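Amino acid adenylation domain-containing protein (Bacillus stratosphericus LAMA 585, PDB 6ULY) probably selects a branched keto acid and activates it with ATP as the acyl adenylate for nonribosomal depsipeptide synthesis. Local coordinates at residues Val305-Ile310 with Ser379-Leu383. Sequence-based numbering, arbitrary orientation.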
loop_
_atom_site.group_PDB
_atom_site.type_symbol
_atom_site.label_atom_id
_atom_site.label_comp_id
_atom_site.label_asym_id
_atom_site.label_seq_id
_atom_site.Cartn_x
_atom_site.Cartn_y
_atom_site.Cartn_z
ATOM N N VAL A 305 10.144 -11.421 -18.847
ATOM C CA VAL A 305 10.497 -12.448 -19.821
ATOM C C VAL A 305 12.018 -12.468 -19.925
ATOM O O VAL A 305 12.631 -11.497 -20.375
ATOM C CB VAL A 305 9.847 -12.181 -21.184
ATOM C CG1 VAL A 305 10.204 -13.284 -22.180
ATOM C CG2 VAL A 305 8.336 -12.063 -21.037
ATOM N N VAL A 306 12.623 -13.570 -19.501
ATOM C CA VAL A 306 14.084 -13.685 -19.436
ATOM C C VAL A 306 14.571 -14.246 -20.763
ATOM O O VAL A 306 14.120 -15.327 -21.175
ATOM C CB VAL A 306 14.515 -14.580 -18.267
ATOM C CG1 VAL A 306 16.032 -14.635 -18.182
ATOM C CG2 VAL A 306 13.917 -14.074 -16.960
ATOM N N PRO A 307 15.487 -13.562 -21.464
ATOM C CA PRO A 307 15.970 -14.101 -22.747
ATOM C C PRO A 307 16.518 -15.516 -22.653
ATOM O O PRO A 307 16.165 -16.373 -23.474
ATOM C CB PRO A 307 17.054 -13.092 -23.153
ATOM C CG PRO A 307 16.656 -11.817 -22.489
ATOM C CD PRO A 307 16.012 -12.210 -21.193
ATOM N N LYS A 308 17.382 -15.788 -21.676
ATOM C CA LYS A 308 17.997 -17.107 -21.606
ATOM C C LYS A 308 17.002 -18.193 -21.217
ATOM O O LYS A 308 17.255 -19.369 -21.490
ATOM C CB LYS A 308 19.173 -17.080 -20.631
ATOM C CG LYS A 308 20.414 -16.423 -21.221
ATOM C CD LYS A 308 21.574 -16.398 -20.239
ATOM C CE LYS A 308 22.874 -16.024 -20.937
ATOM N NZ LYS A 308 24.021 -15.918 -19.992
ATOM N N THR A 309 15.876 -17.831 -20.600
ATOM C CA THR A 309 14.857 -18.825 -20.284
ATOM C C THR A 309 14.136 -19.285 -21.546
ATOM O O THR A 309 13.955 -20.488 -21.767
ATOM C CB THR A 309 13.856 -18.253 -19.278
ATOM O OG1 THR A 309 14.511 -18.006 -18.028
ATOM C CG2 THR A 309 12.699 -19.215 -19.056
ATOM N N ILE A 310 13.718 -18.339 -22.388
ATOM C CA ILE A 310 12.967 -18.701 -23.585
ATOM C C ILE A 310 13.873 -19.389 -24.597
ATOM O O ILE A 310 13.455 -20.329 -25.282
ATOM C CB ILE A 310 12.277 -17.462 -24.190
ATOM C CG1 ILE A 310 13.302 -16.384 -24.539
ATOM C CG2 ILE A 310 11.230 -16.918 -23.231
ATOM C CD1 ILE A 310 12.679 -15.084 -25.025
ATOM N N SER A 379 20.266 -7.257 -20.749
ATOM C CA SER A 379 19.494 -7.734 -21.886
ATOM C C SER A 379 18.020 -7.755 -21.513
ATOM O O SER A 379 17.639 -8.345 -20.496
ATOM C CB SER A 379 19.950 -9.131 -22.318
ATOM O OG SER A 379 21.240 -9.085 -22.903
ATOM N N PHE A 380 17.197 -7.115 -22.338
ATOM C CA PHE A 380 15.759 -7.073 -22.140
ATOM C C PHE A 380 15.056 -7.752 -23.306
ATOM O O PHE A 380 15.521 -7.705 -24.449
ATOM C CB PHE A 380 15.254 -5.631 -22.012
ATOM C CG PHE A 380 15.873 -4.868 -20.878
ATOM C CD1 PHE A 380 15.516 -5.138 -19.569
ATOM C CD2 PHE A 380 16.798 -3.868 -21.123
ATOM C CE1 PHE A 380 16.080 -4.428 -18.519
ATOM C CE2 PHE A 380 17.360 -3.156 -20.080
ATOM C CZ PHE A 380 17.001 -3.441 -18.777
ATOM N N THR A 381 13.925 -8.379 -23.005
ATOM C CA THR A 381 13.091 -9.004 -24.020
ATOM C C THR A 381 12.061 -7.995 -24.510
ATOM O O THR A 381 11.248 -7.500 -23.721
ATOM C CB THR A 381 12.397 -10.245 -23.465
ATOM O OG1 THR A 381 13.380 -11.165 -22.974
ATOM C CG2 THR A 381 11.552 -10.910 -24.550
ATOM N N GLU A 382 12.098 -7.689 -25.805
ATOM C CA GLU A 382 11.081 -6.826 -26.388
ATOM C C GLU A 382 9.709 -7.471 -26.249
ATOM O O GLU A 382 9.554 -8.685 -26.414
ATOM C CB GLU A 382 11.387 -6.557 -27.862
ATOM C CG GLU A 382 12.626 -5.711 -28.102
ATOM C CD GLU A 382 12.814 -5.348 -29.568
ATOM O OE1 GLU A 382 13.405 -6.156 -30.317
ATOM O OE2 GLU A 382 12.360 -4.258 -29.972
ATOM N N LEU A 383 8.709 -6.652 -25.936
ATOM C CA LEU A 383 7.344 -7.126 -25.773
ATOM C C LEU A 383 6.445 -6.725 -26.934
ATOM O O LEU A 383 5.263 -7.090 -26.943
ATOM C CB LEU A 383 6.769 -6.617 -24.444
ATOM C CG LEU A 383 7.610 -6.995 -23.217
ATOM C CD1 LEU A 383 6.933 -6.557 -21.927
ATOM C CD2 LEU A 383 7.904 -8.496 -23.174
#
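T381 donates its hydroxyl proton to the main-chain carbonyl of V305, with OG1 2.7 Å from V305 O. This is the one hydrogen bond between the two segments. The donor stands well above the carbonyl plane, and the C=O...OG1 angle is 125°. The chi1 of T381 (-57°) sets OG1 beside its own backbone N and turns CG2 anti to that N. The two branches thus divide the work: OG1 takes the carbonyl and CG2 takes the apolar side.

T381 CG2 lies 3.6 Å from V305 CG1, and the two side chains cross at about a right angle. I310 CD1 reaches the same methyl more loosely, at 4.3 Å. P329 and I346 also touch T381, so this buried threonine sits among apolar groups.

The contact joins the start of helix 307-317, whose N-cap is V306, to strand 377-381, within the AMP-binding region of this ANL-family adenylation domain. V305 and L383 both touch the bound keto acyl adenylate. Their side chains run past each other in opposite directions, with V305 CG2 4.2 Å from L383 CD2.

P307, in the first turn of the helix, meets the strand with CG and CD of its ring. Its CD is 3.3 Å from T381 OG1, and its CG is 4.1 Å from S379 O. The S379 hydroxyl is hydrogen-bonded to T357 on the partner strand 355-359.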